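Local coordinates for VAO-type flavoprotein oxidase VAO615 (Myceliophthora thermophila, PDB 6F72) that probably acts as an oxidoreductase whose bicovalently bound FAD, once reduced, reacts rapidly with molecular oxygen, although no substrate has yet been identified, at residues G235-L240 with L517-H522; A328-F333 with N338-S343; S421-P426 with T471-C476; T433-N438 with A508-G513. All coordinates share one frame; numbering follows the deposited sequence.

Interaction 1: residues G235-L240 with L517-H522. With FAD (flavin-adenine dinucleotide), chain E.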
loop_
_atom_site.group_PDB
_atom_site.type_symbol
_atom_site.label_atom_id
_atom_site.label_comp_id
_atom_site.label_asym_id
_atom_site.label_seq_id
_atom_site.Cartn_x
_atom_site.Cartn_y
_atom_site.Cartn_z
ATOM N N GLY A 235 3.207 -3.954 6.610
ATOM C CA GLY A 235 4.227 -3.053 7.134
ATOM C C GLY A 235 3.630 -1.699 7.415
ATOM O O GLY A 235 3.100 -1.471 8.518
ATOM N N GLY A 236 3.702 -0.816 6.416
ATOM C CA GLY A 236 3.028 0.477 6.467
ATOM C C GLY A 236 3.916 1.609 6.938
ATOM O O GLY A 236 4.029 1.869 8.146
ATOM N N HIS A 237 4.541 2.303 5.990
ATOM C CA HIS A 237 5.312 3.485 6.352
ATOM C C HIS A 237 4.456 4.756 6.363
ATOM O O HIS A 237 3.338 4.782 5.831
ATOM C CB HIS A 237 6.571 3.610 5.498
ATOM C CG HIS A 237 6.360 4.295 4.186
ATOM N ND1 HIS A 237 5.963 3.620 3.047
ATOM C CD2 HIS A 237 6.521 5.592 3.822
ATOM C CE1 HIS A 237 5.871 4.478 2.044
ATOM N NE2 HIS A 237 6.209 5.678 2.487
ATOM N N SER A 238 4.998 5.797 6.980
ATOM C CA SER A 238 4.269 7.009 7.310
ATOM C C SER A 238 5.286 8.101 7.558
ATOM O O SER A 238 6.423 7.811 7.963
ATOM C CB SER A 238 3.454 6.779 8.595
ATOM O OG SER A 238 2.830 7.962 9.075
ATOM N N ILE A 239 4.875 9.353 7.352
ATOM C CA ILE A 239 5.695 10.529 7.706
ATOM C C ILE A 239 5.874 10.643 9.244
ATOM O O ILE A 239 6.712 11.405 9.748
ATOM C CB ILE A 239 5.141 11.837 7.063
ATOM C CG1 ILE A 239 3.692 12.131 7.527
ATOM C CG2 ILE A 239 5.235 11.759 5.533
ATOM C CD1 ILE A 239 3.198 13.548 7.273
ATOM N N LEU A 240 5.098 9.843 9.968
ATOM C CA LEU A 240 5.118 9.804 11.418
ATOM C C LEU A 240 5.943 8.632 11.961
ATOM O O LEU A 240 6.044 8.452 13.180
ATOM C CB LEU A 240 3.679 9.745 11.975
ATOM C CG LEU A 240 2.829 11.019 12.076
ATOM C CD1 LEU A 240 1.558 10.725 12.872
ATOM C CD2 LEU A 240 3.561 12.222 12.669
ATOM N N LEU A 517 7.072 -5.159 0.407
ATOM C CA LEU A 517 6.107 -6.089 -0.225
ATOM C C LEU A 517 4.862 -5.384 -0.781
ATOM O O LEU A 517 4.165 -5.922 -1.665
ATOM C CB LEU A 517 5.718 -7.230 0.733
ATOM C CG LEU A 517 4.832 -6.953 1.957
ATOM C CD1 LEU A 517 3.345 -6.888 1.574
ATOM C CD2 LEU A 517 5.058 -7.970 3.079
ATOM N N ASN A 518 4.578 -4.202 -0.227
ATOM C CA ASN A 518 3.418 -3.404 -0.634
ATOM C C ASN A 518 3.651 -2.637 -1.927
ATOM O O ASN A 518 2.699 -2.327 -2.632
ATOM C CB ASN A 518 2.985 -2.436 0.473
ATOM C CG ASN A 518 1.936 -3.041 1.424
ATOM O OD1 ASN A 518 1.088 -3.842 1.020
ATOM N ND2 ASN A 518 1.993 -2.643 2.689
ATOM N N GLU A 519 4.913 -2.338 -2.244
ATOM C CA GLU A 519 5.241 -1.515 -3.412
ATOM C C GLU A 519 6.285 -2.227 -4.254
ATOM O O GLU A 519 7.473 -1.936 -4.172
ATOM C CB GLU A 519 5.701 -0.120 -2.965
ATOM C CG GLU A 519 4.683 0.591 -2.075
ATOM C CD GLU A 519 5.052 2.027 -1.769
ATOM O OE1 GLU A 519 6.228 2.309 -1.449
ATOM O OE2 GLU A 519 4.148 2.886 -1.847
ATOM N N ALA A 520 5.826 -3.219 -5.004
ATOM C CA ALA A 520 6.671 -4.003 -5.901
ATOM C C ALA A 520 5.885 -4.389 -7.155
ATOM O O ALA A 520 4.677 -4.149 -7.233
ATOM C CB ALA A 520 7.166 -5.246 -5.200
ATOM N N ASN A 521 6.588 -4.974 -8.128
ATOM C CA ASN A 521 5.975 -5.536 -9.305
ATOM C C ASN A 521 5.608 -6.995 -9.067
ATOM O O ASN A 521 6.392 -7.733 -8.492
ATOM C CB ASN A 521 6.944 -5.420 -10.487
ATOM C CG ASN A 521 6.277 -5.734 -11.810
ATOM O OD1 ASN A 521 6.074 -6.899 -12.156
ATOM N ND2 ASN A 521 5.935 -4.700 -12.553
ATOM N N HIS A 522 4.424 -7.405 -9.534
ATOM C CA HIS A 522 3.942 -8.798 -9.426
ATOM C C HIS A 522 4.768 -9.867 -10.153
ATOM O O HIS A 522 4.608 -11.063 -9.874
ATOM C CB HIS A 522 2.507 -8.891 -9.932
ATOM C CG HIS A 522 2.378 -8.677 -11.409
ATOM N ND1 HIS A 522 1.652 -9.522 -12.224
ATOM C CD2 HIS A 522 2.885 -7.712 -12.218
ATOM C CE1 HIS A 522 1.702 -9.074 -13.468
ATOM N NE2 HIS A 522 2.441 -7.979 -13.488
HETATM P PA FAD E . -6.249 -3.605 -1.204
HETATM O O1A FAD E . -5.753 -3.772 -2.617
HETATM O O2A FAD E . -7.741 -3.614 -1.016
HETATM O O5B FAD E . -5.575 -4.749 -0.299
HETATM C C5B FAD E . -4.195 -5.095 -0.421
HETATM C C4B FAD E . -3.936 -6.526 0.037
HETATM O O4B FAD E . -4.386 -6.688 1.383
HETATM C C3B FAD E . -4.651 -7.587 -0.777
HETATM O O3B FAD E . -3.777 -8.721 -0.839
HETATM C C2B FAD E . -5.881 -7.942 0.043
HETATM O O2B FAD E . -6.286 -9.297 -0.162
HETATM C C1B FAD E . -5.395 -7.709 1.464
HETATM N N9A FAD E . -6.437 -7.233 2.405
HETATM C C8A FAD E . -6.913 -5.972 2.480
HETATM N N7A FAD E . -7.827 -5.863 3.478
HETATM C C5A FAD E . -7.932 -7.069 4.057
HETATM C C6A FAD E . -8.719 -7.645 5.171
HETATM N N6A FAD E . -9.591 -6.865 5.847
HETATM N N1A FAD E . -8.546 -8.954 5.466
HETATM C C2A FAD E . -7.681 -9.740 4.788
HETATM N N3A FAD E . -6.924 -9.275 3.763
HETATM C C4A FAD E . -7.006 -7.974 3.359
HETATM N N1 FAD E . 2.097 2.320 1.383
HETATM C C2 FAD E . 2.899 2.873 2.327
HETATM O O2 FAD E . 3.508 2.120 3.123
HETATM N N3 FAD E . 3.059 4.211 2.431
HETATM C C4 FAD E . 2.460 5.096 1.617
HETATM O O4 FAD E . 2.641 6.328 1.749
HETATM C C4X FAD E . 1.560 4.567 0.568
HETATM N N5 FAD E . 0.906 5.386 -0.283
HETATM C C5X FAD E . 0.082 4.896 -1.253
HETATM C C6 FAD E . -0.595 5.771 -2.130
HETATM C C7 FAD E . -1.446 5.233 -3.122
HETATM C C7M FAD E . -2.157 6.191 -4.060
HETATM C C8 FAD E . -1.640 3.742 -3.234
HETATM C C8M FAD E . -2.607 3.072 -4.200
HETATM C C9 FAD E . -0.965 2.900 -2.357
HETATM C C9A FAD E . -0.112 3.411 -1.374
HETATM N N10 FAD E . 0.552 2.541 -0.477
HETATM C C10 FAD E . 1.412 3.090 0.497
HETATM C "C1'" FAD E . 0.408 1.094 -0.622
HETATM C "C2'" FAD E . -0.445 0.348 0.360
HETATM O "O2'" FAD E . 0.276 0.270 1.587
HETATM C "C3'" FAD E . -0.633 -1.038 -0.245
HETATM O "O3'" FAD E . -1.049 -0.947 -1.625
HETATM C "C4'" FAD E . -1.639 -1.857 0.550
HETATM O "O4'" FAD E . -1.608 -3.212 0.100
HETATM C "C5'" FAD E . -3.045 -1.258 0.473
HETATM O "O5'" FAD E . -3.993 -2.082 1.132
HETATM P P FAD E . -5.561 -1.817 0.909
HETATM O O1P FAD E . -5.832 -0.351 1.091
HETATM O O2P FAD E . -6.267 -2.868 1.735
HETATM O O3P FAD E . -5.729 -2.189 -0.654
#
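His237 and Glu519 approach each other beside the flavin: CE1 of the imidazole stands 4.1 Å from OE1 of the carboxylate, oblique to the ring. Glu519 CG lies anti to the carbonyl carbon (chi1 -56°) and the chain beyond runs extended, which brings OE2 over the isoalloxazine, 3.6 Å from FAD C10. Asn518 can be followed outward. Its CB lies 3.9 Å from FAD C3' of the ribityl chain, CG packs on the same carbon, and OD1 accepts a hydrogen bond from FAD O4' (2.9 Å). ND2 donates to Tyr516 OH and Gly230 O, and merely passes Gly235 N at 4.3 Å. The FAD-binding PCMH-type region and the berberine-like region thus meet across one cofactor, which is also tied covalently to His157 and Cys222. From the first of these, His237 N donates to FAD O2 at 3.1 Å, with an N-H...O angle of 150°. With an alanine at His237, Leu475 and the Glu519 carboxylate would probably lose the imidazole beside them, while that backbone bond could remain. Gly236 CA lies 3.8 Å from FAD O2.

Interaction 2: residues A328-F333 with N338-S343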
loop_
_atom_site.group_PDB
_atom_site.type_symbol
_atom_site.label_atom_id
_atom_site.label_comp_id
_atom_site.label_asym_id
_atom_site.label_seq_id
_atom_site.Cartn_x
_atom_site.Cartn_y
_atom_site.Cartn_z
ATOM N N ALA A 328 23.044 11.992 3.297
ATOM C CA ALA A 328 23.999 11.855 4.395
ATOM C C ALA A 328 23.635 12.721 5.608
ATOM O O ALA A 328 24.029 12.399 6.725
ATOM C CB ALA A 328 25.425 12.152 3.917
ATOM N N LEU A 329 22.871 13.794 5.390
ATOM C CA LEU A 329 22.492 14.705 6.477
ATOM C C LEU A 329 21.209 14.333 7.244
ATOM O O LEU A 329 20.927 14.888 8.322
ATOM C CB LEU A 329 22.449 16.159 5.984
ATOM C CG LEU A 329 23.803 16.882 5.875
ATOM C CD1 LEU A 329 23.580 18.284 5.349
ATOM C CD2 LEU A 329 24.571 16.942 7.192
ATOM N N LEU A 330 20.454 13.383 6.686
ATOM C CA LEU A 330 19.218 12.877 7.302
ATOM C C LEU A 330 19.332 12.241 8.695
ATOM O O LEU A 330 18.473 12.529 9.530
ATOM C CB LEU A 330 18.483 11.920 6.356
ATOM C CG LEU A 330 17.913 12.500 5.063
ATOM C CD1 LEU A 330 17.480 11.363 4.162
ATOM C CD2 LEU A 330 16.769 13.464 5.333
ATOM N N PRO A 331 20.346 11.371 8.952
ATOM C CA PRO A 331 20.413 10.624 10.221
ATOM C C PRO A 331 19.978 11.331 11.516
ATOM O O PRO A 331 19.068 10.832 12.176
ATOM C CB PRO A 331 21.879 10.191 10.285
ATOM C CG PRO A 331 22.182 9.892 8.863
ATOM C CD PRO A 331 21.415 10.902 8.040
ATOM N N ASP A 332 20.587 12.469 11.858
ATOM C CA ASP A 332 20.240 13.208 13.092
ATOM C C ASP A 332 18.837 13.814 13.069
ATOM O O ASP A 332 18.194 13.945 14.114
ATOM C CB ASP A 332 21.252 14.314 13.378
ATOM C CG ASP A 332 22.636 13.784 13.620
ATOM O OD1 ASP A 332 22.783 12.655 14.136
ATOM O OD2 ASP A 332 23.589 14.508 13.287
ATOM N N PHE A 333 18.391 14.200 11.876
ATOM C CA PHE A 333 17.055 14.743 11.663
ATOM C C PHE A 333 15.995 13.668 11.906
ATOM O O PHE A 333 15.000 13.922 12.579
ATOM C CB PHE A 333 16.972 15.321 10.250
ATOM C CG PHE A 333 15.618 15.846 9.865
ATOM C CD1 PHE A 333 15.206 17.126 10.257
ATOM C CD2 PHE A 333 14.765 15.082 9.058
ATOM C CE1 PHE A 333 13.952 17.618 9.873
ATOM C CE2 PHE A 333 13.512 15.570 8.671
ATOM C CZ PHE A 333 13.110 16.843 9.071
ATOM N N ASN A 338 11.704 13.098 13.255
ATOM C CA ASN A 338 11.261 13.830 12.062
ATOM C C ASN A 338 11.400 13.004 10.788
ATOM O O ASN A 338 12.071 11.974 10.798
ATOM C CB ASN A 338 12.073 15.116 11.901
ATOM C CG ASN A 338 12.253 15.868 13.198
ATOM O OD1 ASN A 338 11.311 16.434 13.733
ATOM N ND2 ASN A 338 13.486 15.890 13.703
ATOM N N SER A 339 10.780 13.466 9.696
ATOM C CA SER A 339 10.888 12.797 8.402
ATOM C C SER A 339 10.891 13.765 7.231
ATOM O O SER A 339 10.344 14.876 7.326
ATOM C CB SER A 339 9.742 11.811 8.210
ATOM O OG SER A 339 8.509 12.503 8.110
ATOM N N PHE A 340 11.505 13.326 6.130
ATOM C CA PHE A 340 11.330 13.961 4.826
ATOM C C PHE A 340 10.673 13.000 3.867
ATOM O O PHE A 340 11.115 11.856 3.716
ATOM C CB PHE A 340 12.663 14.430 4.237
ATOM C CG PHE A 340 13.054 15.816 4.649
ATOM C CD1 PHE A 340 12.255 16.919 4.307
ATOM C CD2 PHE A 340 14.236 16.036 5.364
ATOM C CE1 PHE A 340 12.625 18.208 4.687
ATOM C CE2 PHE A 340 14.615 17.320 5.745
ATOM C CZ PHE A 340 13.805 18.406 5.411
ATOM N N THR A 341 9.590 13.469 3.251
ATOM C CA THR A 341 9.031 12.834 2.070
ATOM C C THR A 341 9.386 13.739 0.879
ATOM O O THR A 341 9.208 14.964 0.937
ATOM C CB THR A 341 7.523 12.497 2.250
ATOM O OG1 THR A 341 7.084 11.651 1.181
ATOM C CG2 THR A 341 6.613 13.748 2.320
ATOM N N TYR A 342 9.960 13.149 -0.168
ATOM C CA TYR A 342 10.513 13.940 -1.243
ATOM C C TYR A 342 10.428 13.305 -2.633
ATOM O O TYR A 342 10.303 12.086 -2.768
ATOM C CB TYR A 342 11.948 14.382 -0.933
ATOM C CG TYR A 342 12.931 13.275 -0.693
ATOM C CD1 TYR A 342 13.018 12.663 0.554
ATOM C CD2 TYR A 342 13.801 12.851 -1.705
ATOM C CE1 TYR A 342 13.921 11.643 0.792
ATOM C CE2 TYR A 342 14.724 11.837 -1.471
ATOM C CZ TYR A 342 14.773 11.241 -0.217
ATOM O OH TYR A 342 15.646 10.227 0.040
ATOM N N SER A 343 10.483 14.168 -3.646
ATOM C CA SER A 343 10.498 13.788 -5.052
ATOM C C SER A 343 11.914 13.964 -5.586
ATOM O O SER A 343 12.523 15.026 -5.422
ATOM C CB SER A 343 9.533 14.673 -5.831
ATOM O OG SER A 343 9.448 14.255 -7.179
#
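Phe333 and Asn338, their CA atoms 5.9 Å apart, stand where the chain turns back from helix 316-335 into strand 339-344, the axes of segments 328-333 and 339-343 differing in direction by 139°. The carbonyl O of Phe333 is gripped twice: Asn338 ND2 donates at 2.7 Å, in the carbonyl plane though tilted from its own amide plane, and Asn338 N adds a weak bond. With CG anti to the backbone N (chi1 177°), the Phe333 ring reaches over the strand, where it is sandwiched. Asn338 CB makes a CH-pi contact on one face, 3.6 Å from the ring centroid; the opposite face meets Phe340, whose ring is nearly parallel (17°) but slid aside, centroids 4.6 Å apart. Ser339 C lies at the ring edge. This is a helix-turn-strand unit in which helix 316-335 packs on a face of the seven-stranded antiparallel sheet. Shortened to an alanine, position 333 would probably leave a gap between Asn338 CB and Phe340, and the Phe340 ring without the aromatic neighbour on that face. Leu330 CD2 touches Phe340 CD2 at 3.6 Å, meeting that ring at its edge. Phe370, from helix 360-376, closes on both aromatic rings edge-to-face.

Interaction 3: residues S421-P426 with T471-C476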
loop_
_atom_site.group_PDB
_atom_site.type_symbol
_atom_site.label_atom_id
_atom_site.label_comp_id
_atom_site.label_asym_id
_atom_site.label_seq_id
_atom_site.Cartn_x
_atom_site.Cartn_y
_atom_site.Cartn_z
ATOM N N SER A 421 23.406 2.527 6.696
ATOM C CA SER A 421 24.865 2.312 6.582
ATOM C C SER A 421 25.380 2.540 5.154
ATOM O O SER A 421 26.521 2.950 4.962
ATOM C CB SER A 421 25.250 0.919 7.085
ATOM O OG SER A 421 24.430 -0.065 6.476
ATOM N N LEU A 422 24.520 2.292 4.166
ATOM C CA LEU A 422 24.841 2.575 2.761
ATOM C C LEU A 422 24.989 4.069 2.492
ATOM O O LEU A 422 25.956 4.492 1.842
ATOM C CB LEU A 422 23.833 1.928 1.807
ATOM C CG LEU A 422 23.820 0.394 1.741
ATOM C CD1 LEU A 422 22.681 -0.063 0.852
ATOM C CD2 LEU A 422 25.132 -0.232 1.277
ATOM N N VAL A 423 24.066 4.855 3.036
ATOM C CA VAL A 423 24.042 6.309 2.874
ATOM C C VAL A 423 25.170 7.021 3.634
ATOM O O VAL A 423 25.783 7.956 3.122
ATOM C CB VAL A 423 22.683 6.890 3.315
ATOM C CG1 VAL A 423 22.699 8.404 3.253
ATOM C CG2 VAL A 423 21.552 6.339 2.458
ATOM N N THR A 424 25.423 6.592 4.865
ATOM C CA THR A 424 26.394 7.275 5.741
ATOM C C THR A 424 27.870 7.026 5.381
ATOM O O THR A 424 28.747 7.799 5.796
ATOM C CB THR A 424 26.121 6.963 7.219
ATOM O OG1 THR A 424 26.139 5.545 7.407
ATOM C CG2 THR A 424 24.746 7.505 7.602
ATOM N N ASP A 425 28.132 5.971 4.603
ATOM C CA ASP A 425 29.450 5.750 3.985
ATOM C C ASP A 425 29.494 6.339 2.549
ATOM O O ASP A 425 28.831 5.808 1.651
ATOM C CB ASP A 425 29.811 4.252 3.992
ATOM C CG ASP A 425 31.130 3.937 3.246
ATOM O OD1 ASP A 425 31.964 4.837 2.995
ATOM O OD2 ASP A 425 31.338 2.758 2.903
ATOM N N PRO A 426 30.299 7.413 2.329
ATOM C CA PRO A 426 30.434 8.085 1.012
ATOM C C PRO A 426 30.625 7.149 -0.197
ATOM O O PRO A 426 30.127 7.445 -1.287
ATOM C CB PRO A 426 31.676 8.966 1.190
ATOM C CG PRO A 426 31.739 9.247 2.646
ATOM C CD PRO A 426 31.142 8.061 3.357
ATOM N N THR A 471 17.200 -1.274 10.097
ATOM C CA THR A 471 18.452 -0.684 9.599
ATOM C C THR A 471 18.209 0.339 8.471
ATOM O O THR A 471 19.071 1.181 8.196
ATOM C CB THR A 471 19.458 -1.769 9.156
ATOM O OG1 THR A 471 18.831 -2.636 8.209
ATOM C CG2 THR A 471 19.940 -2.603 10.350
ATOM N N GLY A 472 17.026 0.277 7.846
ATOM C CA GLY A 472 16.656 1.178 6.752
ATOM C C GLY A 472 16.536 2.634 7.142
ATOM O O GLY A 472 16.174 2.951 8.287
ATOM N N MET A 473 16.864 3.510 6.188
ATOM C CA MET A 473 16.698 4.951 6.337
ATOM C C MET A 473 15.773 5.541 5.244
ATOM O O MET A 473 15.028 6.496 5.502
ATOM C CB MET A 473 18.064 5.645 6.343
ATOM C CG MET A 473 18.041 7.044 6.932
ATOM S SD MET A 473 19.591 7.972 7.011
ATOM C CE MET A 473 19.812 8.439 5.307
ATOM N N LEU A 474 15.838 4.973 4.034
ATOM C CA LEU A 474 15.034 5.421 2.898
ATOM C C LEU A 474 14.115 4.317 2.369
ATOM O O LEU A 474 14.480 3.136 2.353
ATOM C CB LEU A 474 15.933 5.919 1.752
ATOM C CG LEU A 474 17.109 6.876 1.989
ATOM C CD1 LEU A 474 17.831 7.116 0.672
ATOM C CD2 LEU A 474 16.685 8.201 2.607
ATOM N N LEU A 475 12.918 4.710 1.959
ATOM C CA LEU A 475 12.057 3.845 1.172
ATOM C C LEU A 475 11.759 4.650 -0.061
ATOM O O LEU A 475 10.990 5.617 -0.002
ATOM C CB LEU A 475 10.759 3.451 1.901
ATOM C CG LEU A 475 9.669 2.548 1.252
ATOM C CD1 LEU A 475 8.873 3.238 0.152
ATOM C CD2 LEU A 475 10.199 1.230 0.711
ATOM N N CYS A 476 12.409 4.269 -1.152
ATOM C CA CYS A 476 12.201 4.937 -2.443
ATOM C C CYS A 476 11.356 4.081 -3.361
ATOM O O CYS A 476 11.573 2.867 -3.473
ATOM C CB CYS A 476 13.530 5.293 -3.097
ATOM S SG CYS A 476 14.410 6.541 -2.137
HETATM O O HOH W 1 22.057 0.299 8.327
#
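Val423 meets Met473 and Leu474 at the tight end of this contact. The methyl CE of Met473 is set against the branched end of the valine, 3.5 Å from CG1 and 3.8 Å from CB, the two side chains crossing at about a right angle. Its reach comes from a chain that runs extended as far as SD and then bends (chi3 75°), which turns CE back onto the helix. Val423 CG2 makes a slacker approach to Leu474 CD1 at 4.2 Å. That two consecutive strand residues both point toward the helix follows from a classic beta bulge: Met473 and Leu474 both face Ile418 of the neighbouring strand 412-419, and Met473 has a psi of -34°, far from extended. In topology, helix 420-424 directly follows that outermost strand of the seven-stranded antiparallel sheet and folds back against strand 472-480 beside it. Leu330, Pro331 and Leu334 of helix 316-335 add further cover to the bulged pair. The other end of the contact is loose. Ser421 and Thr471 are exposed, and their side chains do not meet; one water spans the gap, accepting from Ser421 N at 3.1 Å and donating to Thr471 O at 3.1 Å. Farther along, Asp425 serves as N-cap of helix 426-439, its OD1 accepting from Lys427 N.

Interaction 4: residues T433-N438 with A508-G513. With NAG (2-acetamido-2-deoxy-beta-D-glucopyranose), chain G.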
loop_
_atom_site.group_PDB
_atom_site.type_symbol
_atom_site.label_atom_id
_atom_site.label_comp_id
_atom_site.label_asym_id
_atom_site.label_seq_id
_atom_site.Cartn_x
_atom_site.Cartn_y
_atom_site.Cartn_z
ATOM N N THR A 433 23.584 7.111 -5.101
ATOM C CA THR A 433 23.412 8.297 -5.951
ATOM C C THR A 433 23.412 7.923 -7.440
ATOM O O THR A 433 22.524 8.355 -8.180
ATOM C CB THR A 433 24.451 9.394 -5.637
ATOM O OG1 THR A 433 24.369 9.733 -4.248
ATOM C CG2 THR A 433 24.191 10.653 -6.453
ATOM N N ASP A 434 24.365 7.088 -7.855
ATOM C CA ASP A 434 24.427 6.596 -9.238
ATOM C C ASP A 434 23.185 5.799 -9.679
ATOM O O ASP A 434 22.793 5.879 -10.853
ATOM C CB ASP A 434 25.719 5.803 -9.508
ATOM C CG ASP A 434 26.988 6.653 -9.354
ATOM O OD1 ASP A 434 26.933 7.902 -9.445
ATOM O OD2 ASP A 434 28.056 6.054 -9.124
ATOM N N LEU A 435 22.566 5.054 -8.757
ATOM C CA LEU A 435 21.274 4.390 -9.036
ATOM C C LEU A 435 20.172 5.398 -9.370
ATOM O O LEU A 435 19.449 5.238 -10.363
ATOM C CB LEU A 435 20.836 3.484 -7.880
ATOM C CG LEU A 435 19.418 2.870 -7.926
ATOM C CD1 LEU A 435 19.262 1.910 -9.102
ATOM C CD2 LEU A 435 19.066 2.203 -6.597
ATOM N N PHE A 436 20.065 6.431 -8.534
ATOM C CA PHE A 436 19.078 7.501 -8.675
ATOM C C PHE A 436 19.248 8.293 -9.972
ATOM O O PHE A 436 18.256 8.727 -10.563
ATOM C CB PHE A 436 19.145 8.438 -7.465
ATOM C CG PHE A 436 18.479 7.896 -6.218
ATOM C CD1 PHE A 436 18.255 6.516 -6.038
ATOM C CD2 PHE A 436 18.088 8.774 -5.200
ATOM C CE1 PHE A 436 17.648 6.033 -4.884
ATOM C CE2 PHE A 436 17.472 8.292 -4.045
ATOM C CZ PHE A 436 17.266 6.920 -3.883
ATOM N N ARG A 437 20.505 8.477 -10.397
ATOM C CA ARG A 437 20.832 9.105 -11.682
ATOM C C ARG A 437 20.317 8.264 -12.838
ATOM O O ARG A 437 19.676 8.800 -13.740
ATOM C CB ARG A 437 22.340 9.293 -11.862
ATOM C CG ARG A 437 23.022 10.209 -10.876
ATOM C CD ARG A 437 24.518 10.176 -11.152
ATOM N NE ARG A 437 24.933 11.285 -12.003
ATOM C CZ ARG A 437 25.840 12.204 -11.662
ATOM N NH1 ARG A 437 26.466 12.161 -10.486
ATOM N NH2 ARG A 437 26.136 13.175 -12.511
ATOM N N ASN A 438 20.609 6.960 -12.802
ATOM C CA ASN A 438 20.135 5.997 -13.807
ATOM C C ASN A 438 18.599 5.954 -13.971
ATOM O O ASN A 438 18.089 5.960 -15.103
ATOM C CB ASN A 438 20.689 4.596 -13.510
ATOM C CG ASN A 438 22.182 4.467 -13.807
ATOM O OD1 ASN A 438 22.879 5.457 -14.051
ATOM N ND2 ASN A 438 22.675 3.222 -13.786
ATOM N N ALA A 508 20.704 -4.559 -6.708
ATOM C CA ALA A 508 22.160 -4.645 -6.785
ATOM C C ALA A 508 22.871 -3.382 -6.274
ATOM O O ALA A 508 23.969 -3.476 -5.693
ATOM C CB ALA A 508 22.588 -4.963 -8.218
ATOM N N ALA A 509 22.251 -2.215 -6.484
ATOM C CA ALA A 509 22.844 -0.942 -6.032
ATOM C C ALA A 509 22.760 -0.691 -4.523
ATOM O O ALA A 509 23.375 0.262 -4.011
ATOM C CB ALA A 509 22.250 0.231 -6.782
ATOM N N THR A 510 21.995 -1.531 -3.819
ATOM C CA THR A 510 21.730 -1.325 -2.397
ATOM C C THR A 510 21.774 -2.644 -1.580
ATOM O O THR A 510 20.735 -3.100 -1.080
ATOM C CB THR A 510 20.381 -0.589 -2.186
ATOM O OG1 THR A 510 19.357 -1.242 -2.952
ATOM C CG2 THR A 510 20.470 0.905 -2.585
ATOM N N PRO A 511 22.975 -3.254 -1.421
ATOM C CA PRO A 511 23.062 -4.532 -0.696
ATOM C C PRO A 511 22.658 -4.366 0.761
ATOM O O PRO A 511 22.936 -3.321 1.354
ATOM C CB PRO A 511 24.549 -4.918 -0.810
ATOM C CG PRO A 511 25.086 -4.071 -1.911
ATOM C CD PRO A 511 24.311 -2.792 -1.842
ATOM N N GLY A 512 21.963 -5.370 1.304
ATOM C CA GLY A 512 21.454 -5.334 2.703
ATOM C C GLY A 512 20.087 -4.686 2.844
ATOM O O GLY A 512 19.486 -4.701 3.915
ATOM N N GLY A 513 19.603 -4.090 1.761
ATOM C CA GLY A 513 18.248 -3.555 1.697
ATOM C C GLY A 513 17.236 -4.616 1.322
ATOM O O GLY A 513 17.547 -5.811 1.282
HETATM C C1 NAG G . 24.049 2.854 -14.037
HETATM C C2 NAG G . 24.317 1.572 -13.221
HETATM C C3 NAG G . 25.450 0.682 -13.778
HETATM C C4 NAG G . 25.490 0.634 -15.313
HETATM C C5 NAG G . 25.500 2.072 -15.852
HETATM C C6 NAG G . 25.629 2.162 -17.371
HETATM C C7 NAG G . 23.905 1.620 -10.764
HETATM C C8 NAG G . 24.416 2.178 -9.468
HETATM N N2 NAG G . 24.610 1.976 -11.850
HETATM O O3 NAG G . 25.322 -0.656 -13.290
HETATM O O4 NAG G . 26.607 -0.141 -15.782
HETATM O O5 NAG G . 24.269 2.701 -15.449
HETATM O O6 NAG G . 24.407 1.735 -17.990
HETATM O O7 NAG G . 22.919 0.894 -10.793
#
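Leu435 and Ala509 meet beside a sugar that bends back over their contact. The N-acetylglucosamine joined to Asn438, with ND2 bonded to NAG C1 at 1.4 Å, directs its acetamido group along the helix, so that the methyl C8 comes 3.5 Å from Leu435 N and 4.0 Å from Ala509 CB. Asp434 CB is a further neighbour of that methyl, at 3.9 Å. Beneath it the protein contact is small and wholly apolar, with 99 Å² buried in total. Ala509 CB sits in the bend of the leucine, equally near Leu435 CB and Leu435 CD2 at 3.7 Å. Holding CG anti to the backbone N (chi1 172°) carries the isobutyl end out from helix 433-438 and across the alanine methyl. Leu435 CD2 also comes within 4.4 Å of Thr510 CG2, whose hydroxyl bonds to Met506 O and Arg416 NE instead. From Thr510 the chain makes a type II beta turn, closed by Gly513 N to Thr510 O at 3.2 Å, with Gly512 taking the positive phi (87°). The whole is an N-glycosylation site on a helix, the Asn-X-Ser sequon running from Asn438 to Ser440, where the first sugar rests on a helix-to-loop seam.

How the interactions relate
From the N terminus, residues 235-240 open interaction 1, which closes only at 517-522; the other three contacts nest inside this long loop. Interaction 2 comes next and closes at once, joining a helix to the strand just after it. Interactions 3 and 4 then alternate: 421-426 and 433-438 open in turn, 471-476 closes the first and 508-513 the second, so the two cross. Interactions 2 and 3 bear on the same antiparallel sheet and touch through Leu330 and Leu474, while 3 and 4 touch through Leu422 and Pro511. Ser339 probably hydrogen-bonds to Ile239, on the loop that also carries His237, and Leu475 packs on Glu519 in the flavin pocket.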